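Local coordinates for possible substrate binding protein of ABC transporter system (PDB 3N0X) that probably binds a branched-chain amino acid or related ligand in the periplasm and delivers it to an ABC transporter, at residues 32-37 against 266-271; 272-275 against 279-282; 254-259 against 284-289; 38-41 against 46-49. All coordinates share one frame; numbering follows the deposited sequence.

In the fold
Contact 3 is the buried one, its centre about 8 Å from the centre of the chain. Contacts 1 and 4 lie at the surface, and contact 2 is partly buried. Contacts 1 and 2 share helix 264-277, whose side chains reach helix 18-35 in one and the chain's own following loop in the other. Contact 3 sets helix 283-302 against the loop that leads into helix 264-277. Contact 4 is local to the chain after helix 18-35 and is nested inside the loop closed by contact 1. Chemistry varies with place: aromatic packing in contacts 1 and 3, a buried histidine bond in contact 2, backbone and lysine bonds in contact 4.

Contact 1: residues 32-37 against 266-271; sequences LEYATK and NEWLVT
Trp268 carries this contact. Its indole reaches from helix 264-277 to the last turn of helix 18-35 and meets Tyr34 and Glu33 there. The CG of Trp268 is anti to the backbone N (chi1 -178°), and this sends the ring across the gap between the helices. Tyr34 CD2 lies 3.5 Å above the indole plane, near the rim, and 3.7 Å from Trp268 CE3. The planes stand at 51°, an oblique pair with the Tyr34 ring centroid 5.5 Å from that of the six-membered ring of Trp268. The side chains slide past each other in opposite directions. Tyr34 CB packs on Trp268 CZ3 at 3.9 Å.

Glu33 comes to the edge of the six-membered ring. Its extended chain crosses the indole at about a right angle. Glu33 OE2 lies 3.5 Å from Trp268 CZ2, near the ring plane. The same oxygen forms a salt bridge with Arg276, which probably holds the carboxylate there; its plane is 86° from that of the indole. Phe289 of helix 283-302 also packs against Trp268. Just beyond, helix 18-35 ends in a Schellman motif with Lys37 at C-prime. In this periplasmic binding protein fold, the result is a surface helix-helix contact in which a tryptophan spans the gap.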
loop_
_atom_site.group_PDB
_atom_site.type_symbol
_atom_site.label_atom_id
_atom_site.label_comp_id
_atom_site.label_asym_id
_atom_site.label_seq_id
_atom_site.Cartn_x
_atom_site.Cartn_y
_atom_site.Cartn_z
ATOM N N LEU A 32 9.363 -16.055 4.381
ATOM C CA LEU A 32 9.735 -16.960 5.461
ATOM C C LEU A 32 10.914 -17.854 5.011
ATOM O O LEU A 32 11.826 -18.162 5.793
ATOM C CB LEU A 32 8.533 -17.809 5.887
ATOM C CG LEU A 32 7.362 -17.057 6.547
ATOM C CD1 LEU A 32 6.147 -17.981 6.741
ATOM C CD2 LEU A 32 7.797 -16.461 7.937
ATOM N N GLU A 33 10.863 -18.281 3.756
ATOM C CA GLU A 33 11.969 -19.019 3.147
ATOM C C GLU A 33 13.276 -18.183 3.224
ATOM O O GLU A 33 14.342 -18.646 3.675
ATOM C CB GLU A 33 11.611 -19.369 1.700
ATOM C CG GLU A 33 12.820 -19.898 0.904
ATOM C CD GLU A 33 12.525 -20.096 -0.573
ATOM O OE1 GLU A 33 11.366 -19.843 -0.992
ATOM O OE2 GLU A 33 13.460 -20.494 -1.321
ATOM N N TYR A 34 13.194 -16.924 2.785
ATOM C CA TYR A 34 14.377 -16.046 2.806
ATOM C C TYR A 34 14.903 -15.897 4.236
ATOM O O TYR A 34 16.123 -16.033 4.485
ATOM C CB TYR A 34 14.039 -14.674 2.210
ATOM C CG TYR A 34 15.211 -13.724 2.198
ATOM C CD1 TYR A 34 15.453 -12.868 3.264
ATOM C CD2 TYR A 34 16.043 -13.668 1.094
ATOM C CE1 TYR A 34 16.574 -12.005 3.241
ATOM C CE2 TYR A 34 17.102 -12.821 1.043
ATOM C CZ TYR A 34 17.390 -12.015 2.109
ATOM O OH TYR A 34 18.490 -11.190 1.978
ATOM N N ALA A 35 14.002 -15.594 5.174
ATOM C CA ALA A 35 14.383 -15.250 6.566
ATOM C C ALA A 35 15.044 -16.402 7.256
ATOM O O ALA A 35 15.863 -16.177 8.145
ATOM C CB ALA A 35 13.160 -14.821 7.354
ATOM N N THR A 36 14.689 -17.627 6.875
ATOM C CA THR A 36 15.159 -18.841 7.539
ATOM C C THR A 36 16.167 -19.616 6.714
ATOM O O THR A 36 16.515 -20.762 7.058
ATOM C CB THR A 36 13.964 -19.774 7.885
ATOM O OG1 THR A 36 13.322 -20.274 6.688
ATOM C CG2 THR A 36 12.952 -19.054 8.774
ATOM N N LYS A 37 16.657 -19.012 5.615
ATOM C CA LYS A 37 17.604 -19.668 4.706
ATOM C C LYS A 37 17.089 -21.021 4.253
ATOM O O LYS A 37 17.864 -21.996 4.125
ATOM C CB LYS A 37 18.987 -19.827 5.325
ATOM C CG LYS A 37 19.660 -18.517 5.612
ATOM C CD LYS A 37 21.057 -18.751 6.186
ATOM C CE LYS A 37 21.679 -17.460 6.694
ATOM N NZ LYS A 37 22.124 -16.614 5.585
ATOM N N ASN A 266 15.072 -7.601 -2.325
ATOM C CA ASN A 266 14.307 -7.462 -3.561
ATOM C C ASN A 266 14.976 -8.161 -4.752
ATOM O O ASN A 266 14.312 -8.711 -5.621
ATOM C CB ASN A 266 13.984 -6.010 -3.916
ATOM C CG ASN A 266 12.831 -5.920 -4.890
ATOM O OD1 ASN A 266 11.766 -6.521 -4.647
ATOM N ND2 ASN A 266 13.025 -5.172 -5.983
ATOM N N GLU A 267 16.307 -8.116 -4.786
ATOM C CA GLU A 267 17.058 -8.804 -5.841
ATOM C C GLU A 267 16.727 -10.290 -5.868
ATOM O O GLU A 267 16.397 -10.837 -6.923
ATOM C CB GLU A 267 18.568 -8.547 -5.664
ATOM C CG GLU A 267 19.510 -9.413 -6.490
ATOM C CD GLU A 267 19.656 -8.997 -7.924
ATOM O OE1 GLU A 267 19.059 -7.969 -8.338
ATOM O OE2 GLU A 267 20.394 -9.737 -8.644
ATOM N N TRP A 268 16.778 -10.922 -4.703
ATOM C CA TRP A 268 16.441 -12.343 -4.585
ATOM C C TRP A 268 14.973 -12.593 -4.961
ATOM O O TRP A 268 14.643 -13.492 -5.745
ATOM C CB TRP A 268 16.756 -12.850 -3.162
ATOM C CG TRP A 268 16.462 -14.306 -3.023
ATOM C CD1 TRP A 268 17.266 -15.347 -3.417
ATOM C CD2 TRP A 268 15.292 -14.898 -2.470
ATOM N NE1 TRP A 268 16.651 -16.544 -3.160
ATOM C CE2 TRP A 268 15.436 -16.301 -2.571
ATOM C CE3 TRP A 268 14.119 -14.384 -1.928
ATOM C CZ2 TRP A 268 14.453 -17.187 -2.139
ATOM C CZ3 TRP A 268 13.139 -15.272 -1.491
ATOM C CH2 TRP A 268 13.317 -16.654 -1.585
ATOM N N LEU A 269 14.093 -11.767 -4.423
ATOM C CA LEU A 269 12.658 -11.938 -4.657
ATOM C C LEU A 269 12.337 -11.856 -6.148
ATOM O O LEU A 269 11.642 -12.736 -6.668
ATOM C CB LEU A 269 11.883 -10.896 -3.880
ATOM C CG LEU A 269 10.368 -10.888 -4.218
ATOM C CD1 LEU A 269 9.661 -12.185 -3.898
ATOM C CD2 LEU A 269 9.721 -9.720 -3.452
ATOM N N VAL A 270 12.853 -10.835 -6.812
ATOM C CA VAL A 270 12.591 -10.644 -8.229
ATOM C C VAL A 270 13.148 -11.818 -9.045
ATOM O O VAL A 270 12.462 -12.409 -9.898
ATOM C CB VAL A 270 13.078 -9.278 -8.742
ATOM C CG1 VAL A 270 12.942 -9.266 -10.296
ATOM C CG2 VAL A 270 12.264 -8.152 -8.111
ATOM N N THR A 271 14.391 -12.189 -8.794
ATOM C CA THR A 271 15.018 -13.248 -9.567
ATOM C C THR A 271 14.332 -14.591 -9.377
ATOM O O THR A 271 14.011 -15.316 -10.350
ATOM C CB THR A 271 16.482 -13.342 -9.199
ATOM O OG1 THR A 271 17.120 -12.110 -9.558
ATOM C CG2 THR A 271 17.166 -14.500 -9.939
#

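Contact 2: residues 272-275 against 279-282; sequences EHQK and APPD
His273 makes the polar link between the end of helix 264-277 and the loop after it. His273 ND1 donates to Ala279 O at 2.7 Å, and the bond is nearly straight, with an N-H...O angle of 163°. The acceptor lies in the plane of the imidazole. Seen from the carbonyl, the donor stands above the plane, 43° out of it. The histidine is buried, and this bond satisfies its ND1. A chi1 of -163° swings the imidazole away from the backbone N of His273 and toward the loop. On the same ring, His273 CE1 comes within 3.5 Å of Pro280 O, obliquely. A weaker contact joins the bonded oxygen, as Gln274 CA lies 3.6 Å from Ala279 O in a CA-H...O approach.

The segments belong to a helix-loop-helix connection. The chain leaves helix 264-277, turns back past its last turns, and enters helix 283-302 after Asp282. That residue holds the N-cap position, though its side chain makes no capping bond.

Packing covers the rest. Pro281 N lies over one face of the imidazole, 3.5 Å above it and displaced toward the rim, and is 3.6 Å from His273 ND1. Pro281 CD rests 4.1 Å from His273 CB. The side chain of Gln274 packs along Ala279 and Pro280, but the orientation of its amide is doubtful. Phe277 meets the histidine ring edge-to-face, and Thr26 and Met30 of helix 18-35 also touch it. Pro281 packs in turn on Leu269, Val270 and Tyr256.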
loop_
_atom_site.group_PDB
_atom_site.type_symbol
_atom_site.label_atom_id
_atom_site.label_comp_id
_atom_site.label_asym_id
_atom_site.label_seq_id
_atom_site.Cartn_x
_atom_site.Cartn_y
_atom_site.Cartn_z
ATOM N N GLU A 272 14.037 -14.924 -8.127
ATOM C CA GLU A 272 13.444 -16.214 -7.840
ATOM C C GLU A 272 11.990 -16.281 -8.256
ATOM O O GLU A 272 11.507 -17.315 -8.685
ATOM C CB GLU A 272 13.612 -16.522 -6.354
ATOM C CG GLU A 272 13.422 -17.957 -6.030
ATOM C CD GLU A 272 14.385 -18.917 -6.756
ATOM O OE1 GLU A 272 15.595 -18.624 -6.868
ATOM O OE2 GLU A 272 13.907 -19.971 -7.187
ATOM N N HIS A 273 11.274 -15.168 -8.110
ATOM C CA HIS A 273 9.874 -15.115 -8.522
ATOM C C HIS A 273 9.794 -15.314 -10.024
ATOM O O HIS A 273 8.933 -16.044 -10.527
ATOM C CB HIS A 273 9.228 -13.796 -8.084
ATOM C CG HIS A 273 7.723 -13.801 -8.103
ATOM N ND1 HIS A 273 6.994 -13.652 -9.266
ATOM C CD2 HIS A 273 6.809 -13.941 -7.102
ATOM C CE1 HIS A 273 5.701 -13.675 -8.979
ATOM N NE2 HIS A 273 5.553 -13.848 -7.676
ATOM N N GLN A 274 10.711 -14.720 -10.762
ATOM C CA GLN A 274 10.693 -14.887 -12.231
ATOM C C GLN A 274 11.030 -16.313 -12.608
ATOM O O GLN A 274 10.408 -16.878 -13.517
ATOM C CB GLN A 274 11.633 -13.905 -12.942
ATOM C CG GLN A 274 11.406 -13.854 -14.495
ATOM C CD GLN A 274 10.166 -13.068 -14.895
ATOM O OE1 GLN A 274 9.697 -12.198 -14.159
ATOM N NE2 GLN A 274 9.619 -13.389 -16.077
ATOM N N LYS A 275 11.982 -16.929 -11.910
ATOM C CA LYS A 275 12.368 -18.329 -12.200
ATOM C C LYS A 275 11.211 -19.309 -11.926
ATOM O O LYS A 275 10.970 -20.240 -12.717
ATOM C CB LYS A 275 13.572 -18.731 -11.356
ATOM C CG LYS A 275 14.000 -20.163 -11.531
ATOM C CD LYS A 275 15.252 -20.487 -10.749
ATOM C CE LYS A 275 15.637 -21.965 -10.908
ATOM N NZ LYS A 275 16.928 -22.254 -10.150
ATOM N N ALA A 279 7.014 -14.476 -14.086
ATOM C CA ALA A 279 6.379 -13.194 -13.928
ATOM C C ALA A 279 7.060 -12.499 -12.760
ATOM O O ALA A 279 7.599 -13.172 -11.891
ATOM C CB ALA A 279 4.890 -13.352 -13.629
ATOM N N PRO A 280 7.043 -11.166 -12.736
ATOM C CA PRO A 280 7.600 -10.433 -11.609
ATOM C C PRO A 280 6.662 -10.362 -10.399
ATOM O O PRO A 280 5.413 -10.577 -10.528
ATOM C CB PRO A 280 7.845 -9.034 -12.174
ATOM C CG PRO A 280 7.097 -8.962 -13.446
ATOM C CD PRO A 280 6.502 -10.270 -13.768
ATOM N N PRO A 281 7.249 -10.093 -9.213
ATOM C CA PRO A 281 6.446 -9.845 -8.040
ATOM C C PRO A 281 5.672 -8.546 -8.188
ATOM O O PRO A 281 6.137 -7.619 -8.855
ATOM C CB PRO A 281 7.478 -9.729 -6.918
ATOM C CG PRO A 281 8.732 -9.302 -7.575
ATOM C CD PRO A 281 8.694 -9.868 -8.974
ATOM N N ASP A 282 4.531 -8.483 -7.522
ATOM C CA ASP A 282 3.655 -7.283 -7.511
ATOM C C ASP A 282 3.464 -6.779 -6.058
ATOM O O ASP A 282 4.100 -7.279 -5.102
ATOM C CB ASP A 282 2.335 -7.653 -8.215
ATOM C CG ASP A 282 1.636 -6.449 -8.941
ATOM O OD1 ASP A 282 1.889 -5.270 -8.588
ATOM O OD2 ASP A 282 0.786 -6.752 -9.842
#

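Contact 3: residues 254-259 against 284-289; sequences TYYYYD and FTAGGF
Tyr256 lays its ring flat over the methyl of Ala286. The methyl carbon Ala286 CB stands 3.7 Å from the centroid of the Tyr256 ring. It lies only 7° off the ring normal, so this is a CH-pi contact over the middle of the face. All six ring carbons of Tyr256 are nearly equidistant from the methyl; Tyr256 CE1 is 3.8 Å from Ala286 CB. With chi1 at -174°, the Tyr256 side chain stretches from the loop toward helix 283-302. The hydroxyl of Tyr256 is hydrogen-bonded to Asn266 of helix 264-277. The hydroxyl end of Tyr256 is thus held by that helix, while the face of the ring rests on Ala286.

Tyr255 meets the helix differently. It points its hydroxyl end at the backbone. Tyr255 OH lies 3.2 Å from Gly287 CA. The Gly287 N lies near the plane of the Tyr255 ring, at its edge, but at a poor angle for a hydrogen bond. Having no side chain, Gly287 lets the hydroxyl approach this closely. Phe283 adds an edge-to-face contact to the Tyr255 ring.

A glycerol is bound about 6 Å from the Tyr255 side chain. It is probably from the crystallisation liquor, though such molecules often mark pockets. Both tyrosines are buried. They lie on the connection from strand 251-254 to helix 264-277 of this periplasmic binding protein fold, and they seat it on helix 283-302.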
loop_
_atom_site.group_PDB
_atom_site.type_symbol
_atom_site.label_atom_id
_atom_site.label_comp_id
_atom_site.label_asym_id
_atom_site.label_seq_id
_atom_site.Cartn_x
_atom_site.Cartn_y
_atom_site.Cartn_z
ATOM N N THR A 254 4.436 5.602 -6.031
ATOM C CA THR A 254 3.945 4.245 -5.876
ATOM C C THR A 254 4.499 3.537 -4.639
ATOM O O THR A 254 5.605 3.810 -4.159
ATOM C CB THR A 254 4.231 3.394 -7.158
ATOM O OG1 THR A 254 3.417 2.199 -7.114
ATOM C CG2 THR A 254 5.735 3.090 -7.339
ATOM N N TYR A 255 3.713 2.583 -4.157
ATOM C CA TYR A 255 4.123 1.715 -3.053
ATOM C C TYR A 255 5.265 0.772 -3.471
ATOM O O TYR A 255 6.131 0.432 -2.671
ATOM C CB TYR A 255 2.879 0.889 -2.622
ATOM C CG TYR A 255 3.140 -0.356 -1.776
ATOM C CD1 TYR A 255 3.512 -0.283 -0.430
ATOM C CD2 TYR A 255 2.966 -1.592 -2.318
ATOM C CE1 TYR A 255 3.718 -1.433 0.329
ATOM C CE2 TYR A 255 3.233 -2.733 -1.591
ATOM C CZ TYR A 255 3.565 -2.656 -0.255
ATOM O OH TYR A 255 3.766 -3.811 0.475
ATOM N N TYR A 256 5.228 0.309 -4.709
ATOM C CA TYR A 256 6.155 -0.698 -5.198
ATOM C C TYR A 256 6.121 -0.792 -6.720
ATOM O O TYR A 256 5.090 -0.580 -7.346
ATOM C CB TYR A 256 5.814 -2.075 -4.617
ATOM C CG TYR A 256 6.811 -3.199 -4.944
ATOM C CD1 TYR A 256 8.038 -3.319 -4.276
ATOM C CD2 TYR A 256 6.495 -4.167 -5.894
ATOM C CE1 TYR A 256 8.905 -4.369 -4.574
ATOM C CE2 TYR A 256 7.344 -5.203 -6.191
ATOM C CZ TYR A 256 8.576 -5.276 -5.541
ATOM O OH TYR A 256 9.405 -6.330 -5.862
ATOM N N TYR A 257 7.275 -1.102 -7.301
ATOM C CA TYR A 257 7.399 -1.574 -8.695
ATOM C C TYR A 257 8.633 -2.456 -8.653
ATOM O O TYR A 257 9.650 -2.034 -8.128
ATOM C CB TYR A 257 7.507 -0.427 -9.711
ATOM C CG TYR A 257 7.647 -0.916 -11.122
ATOM C CD1 TYR A 257 6.542 -1.371 -11.813
ATOM C CD2 TYR A 257 8.871 -0.956 -11.749
ATOM C CE1 TYR A 257 6.660 -1.842 -13.112
ATOM C CE2 TYR A 257 9.011 -1.400 -13.037
ATOM C CZ TYR A 257 7.912 -1.858 -13.711
ATOM O OH TYR A 257 8.079 -2.346 -14.987
ATOM N N TYR A 258 8.533 -3.668 -9.180
ATOM C CA TYR A 258 9.575 -4.675 -8.980
ATOM C C TYR A 258 10.991 -4.211 -9.307
ATOM O O TYR A 258 11.933 -4.601 -8.628
ATOM C CB TYR A 258 9.254 -5.973 -9.734
ATOM C CG TYR A 258 9.187 -5.868 -11.245
ATOM C CD1 TYR A 258 8.031 -5.432 -11.884
ATOM C CD2 TYR A 258 10.266 -6.244 -12.028
ATOM C CE1 TYR A 258 7.964 -5.351 -13.287
ATOM C CE2 TYR A 258 10.209 -6.171 -13.425
ATOM C CZ TYR A 258 9.059 -5.720 -14.047
ATOM O OH TYR A 258 9.024 -5.624 -15.443
ATOM N N ASP A 259 11.145 -3.413 -10.364
ATOM C CA ASP A 259 12.483 -3.079 -10.852
ATOM C C ASP A 259 13.041 -1.848 -10.179
ATOM O O ASP A 259 14.167 -1.463 -10.463
ATOM C CB ASP A 259 12.490 -2.895 -12.383
ATOM C CG ASP A 259 13.888 -3.087 -13.014
ATOM O OD1 ASP A 259 14.596 -4.032 -12.625
ATOM O OD2 ASP A 259 14.255 -2.318 -13.938
ATOM N N PHE A 284 1.279 -7.161 -3.766
ATOM C CA PHE A 284 0.827 -8.084 -2.739
ATOM C C PHE A 284 1.927 -9.050 -2.340
ATOM O O PHE A 284 2.063 -9.445 -1.162
ATOM C CB PHE A 284 -0.468 -8.769 -3.202
ATOM C CG PHE A 284 -1.565 -7.796 -3.432
ATOM C CD1 PHE A 284 -2.286 -7.304 -2.373
ATOM C CD2 PHE A 284 -1.906 -7.398 -4.712
ATOM C CE1 PHE A 284 -3.311 -6.374 -2.571
ATOM C CE2 PHE A 284 -2.877 -6.434 -4.906
ATOM C CZ PHE A 284 -3.575 -5.923 -3.852
ATOM N N THR A 285 2.737 -9.405 -3.315
ATOM C CA THR A 285 3.872 -10.276 -3.093
ATOM C C THR A 285 4.860 -9.572 -2.169
ATOM O O THR A 285 5.352 -10.129 -1.169
ATOM C CB THR A 285 4.618 -10.546 -4.392
ATOM O OG1 THR A 285 3.699 -10.703 -5.488
ATOM C CG2 THR A 285 5.472 -11.800 -4.235
ATOM N N ALA A 286 5.185 -8.331 -2.495
ATOM C CA ALA A 286 6.116 -7.559 -1.705
ATOM C C ALA A 286 5.608 -7.358 -0.271
ATOM O O ALA A 286 6.353 -7.456 0.691
ATOM C CB ALA A 286 6.410 -6.172 -2.374
ATOM N N GLY A 287 4.326 -7.078 -0.133
ATOM C CA GLY A 287 3.736 -6.924 1.184
ATOM C C GLY A 287 3.670 -8.190 2.017
ATOM O O GLY A 287 3.947 -8.169 3.224
ATOM N N GLY A 288 3.382 -9.317 1.382
ATOM C CA GLY A 288 3.377 -10.576 2.119
ATOM C C GLY A 288 4.755 -10.907 2.631
ATOM O O GLY A 288 4.916 -11.404 3.734
ATOM N N PHE A 289 5.751 -10.615 1.814
ATOM C CA PHE A 289 7.162 -10.820 2.181
ATOM C C PHE A 289 7.510 -9.934 3.361
ATOM O O PHE A 289 8.172 -10.351 4.318
ATOM C CB PHE A 289 8.045 -10.515 0.952
ATOM C CG PHE A 289 9.441 -11.081 0.978
ATOM C CD1 PHE A 289 10.349 -10.716 1.940
ATOM C CD2 PHE A 289 9.861 -11.925 -0.041
ATOM C CE1 PHE A 289 11.693 -11.210 1.908
ATOM C CE2 PHE A 289 11.151 -12.410 -0.112
ATOM C CZ PHE A 289 12.065 -12.033 0.867
#

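Contact 4: residues 38-41 against 46-49; sequences GTMT and KIVV
Met40 and Ile47 are joined by the central backbone bond of the contact. Ile47 N donates to Met40 O at 2.8 Å, almost straight, with an N-H...O angle of 175°. Lys46 and Thr41 are each modelled in two conformers, and what follows for their side chains holds for one of them. Lys46 NZ donates to Thr39 O at 2.9 Å, in the plane of that carbonyl. The lysine chain bends at chi2 (59°) and chi3 (41°), which folds it back over the turn. On the way, Lys46 CE passes 3.2 Å from Met40 O. The CG2 of Thr41 lies 3.6 Å from the same Lys46 CE, and the two side chains cross obliquely.

Met40 is a selenomethionine and has the most surface buried here. Its chain bends at chi2 and chi3. Met40 CE comes 4.1 Å from Ile47 CG2, the side chains crossing at about a right angle.

Thr41 and Lys46 form an antiparallel, non-hydrogen-bonded pair, with both side chains on one face of the sheet. They belong to a beta hairpin, in which the short edge strand 41-42 turns back onto strand 45-53 at the margin of a mixed sheet.

The turn before the hairpin is held by Thr39 and by Thr36. Thr41 N donates to Thr39 OG1 at 3.1 Å, which makes an ST turn. Thr39 OG1 is also hydrogen-bonded to Thr36 O, and Met40 N is bonded to Thr36 OG1, so Thr36, just past the end of helix 18-35, helps to place the turn. Met29 and Leu32 of that helix pack on Met40. On its other edge strand 45-53 bonds to strand 5-11, through Lys46 and Val48.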
loop_
_atom_site.group_PDB
_atom_site.type_symbol
_atom_site.label_atom_id
_atom_site.label_comp_id
_atom_site.label_asym_id
_atom_site.label_seq_id
_atom_site.Cartn_x
_atom_site.Cartn_y
_atom_site.Cartn_z
ATOM N N GLY A 38 15.767 -21.073 4.018
ATOM C CA GLY A 38 15.072 -22.262 3.561
ATOM C C GLY A 38 14.755 -23.327 4.594
ATOM O O GLY A 38 14.196 -24.361 4.225
ATOM N N THR A 39 15.143 -23.143 5.848
ATOM C CA THR A 39 14.913 -24.163 6.873
ATOM C C THR A 39 13.488 -24.175 7.413
ATOM O O THR A 39 13.046 -25.182 7.974
ATOM C CB THR A 39 15.855 -24.022 8.083
ATOM O OG1 THR A 39 15.520 -22.862 8.857
ATOM C CG2 THR A 39 17.373 -24.032 7.627
HETATM N N MSE A 40 12.775 -23.058 7.265
HETATM C CA MSE A 40 11.465 -22.889 7.908
HETATM C C MSE A 40 11.503 -23.182 9.423
HETATM O O MSE A 40 10.537 -23.666 9.999
HETATM C CB MSE A 40 10.367 -23.694 7.171
HETATM C CG MSE A 40 10.079 -23.216 5.760
HETATM SE SE MSE A 40 9.387 -21.376 5.687
HETATM C CE MSE A 40 7.630 -21.680 6.360
ATOM N N THR A 41 12.642 -22.918 10.052
ATOM C CA THR A 41 12.774 -23.005 11.503
ATOM C C THR A 41 13.412 -21.728 11.985
ATOM O O THR A 41 14.250 -21.154 11.296
ATOM C CB THR A 41 13.655 -24.169 11.997
ATOM O OG1 THR A 41 15.025 -23.932 11.637
ATOM C CG2 THR A 41 13.171 -25.497 11.410
ATOM N N LYS A 46 9.760 -24.902 14.450
ATOM C CA LYS A 46 9.333 -25.089 13.070
ATOM C C LYS A 46 8.221 -24.075 12.782
ATOM O O LYS A 46 7.309 -23.902 13.577
ATOM C CB LYS A 46 8.853 -26.521 12.812
ATOM C CG LYS A 46 8.029 -26.773 11.501
ATOM C CD LYS A 46 8.700 -26.449 10.175
ATOM C CE LYS A 46 10.158 -26.873 10.120
ATOM N NZ LYS A 46 10.752 -26.763 8.777
ATOM N N ILE A 47 8.323 -23.390 11.654
ATOM C CA ILE A 47 7.292 -22.391 11.278
ATOM C C ILE A 47 6.222 -23.093 10.465
ATOM O O ILE A 47 6.531 -23.735 9.483
ATOM C CB ILE A 47 7.870 -21.231 10.462
ATOM C CG1 ILE A 47 9.038 -20.607 11.227
ATOM C CG2 ILE A 47 6.752 -20.210 10.120
ATOM C CD1 ILE A 47 9.752 -19.447 10.559
ATOM N N VAL A 48 4.965 -22.956 10.900
ATOM C CA VAL A 48 3.812 -23.540 10.208
ATOM C C VAL A 48 2.829 -22.416 9.893
ATOM O O VAL A 48 2.468 -21.637 10.763
ATOM C CB VAL A 48 3.113 -24.629 11.088
ATOM C CG1 VAL A 48 1.828 -25.169 10.417
ATOM C CG2 VAL A 48 4.120 -25.759 11.403
ATOM N N VAL A 49 2.434 -22.335 8.635
ATOM C CA VAL A 49 1.462 -21.361 8.202
ATOM C C VAL A 49 0.118 -22.026 7.968
ATOM O O VAL A 49 0.042 -23.016 7.243
ATOM C CB VAL A 49 1.909 -20.668 6.934
ATOM C CG1 VAL A 49 0.832 -19.727 6.429
ATOM C CG2 VAL A 49 3.209 -19.890 7.220
#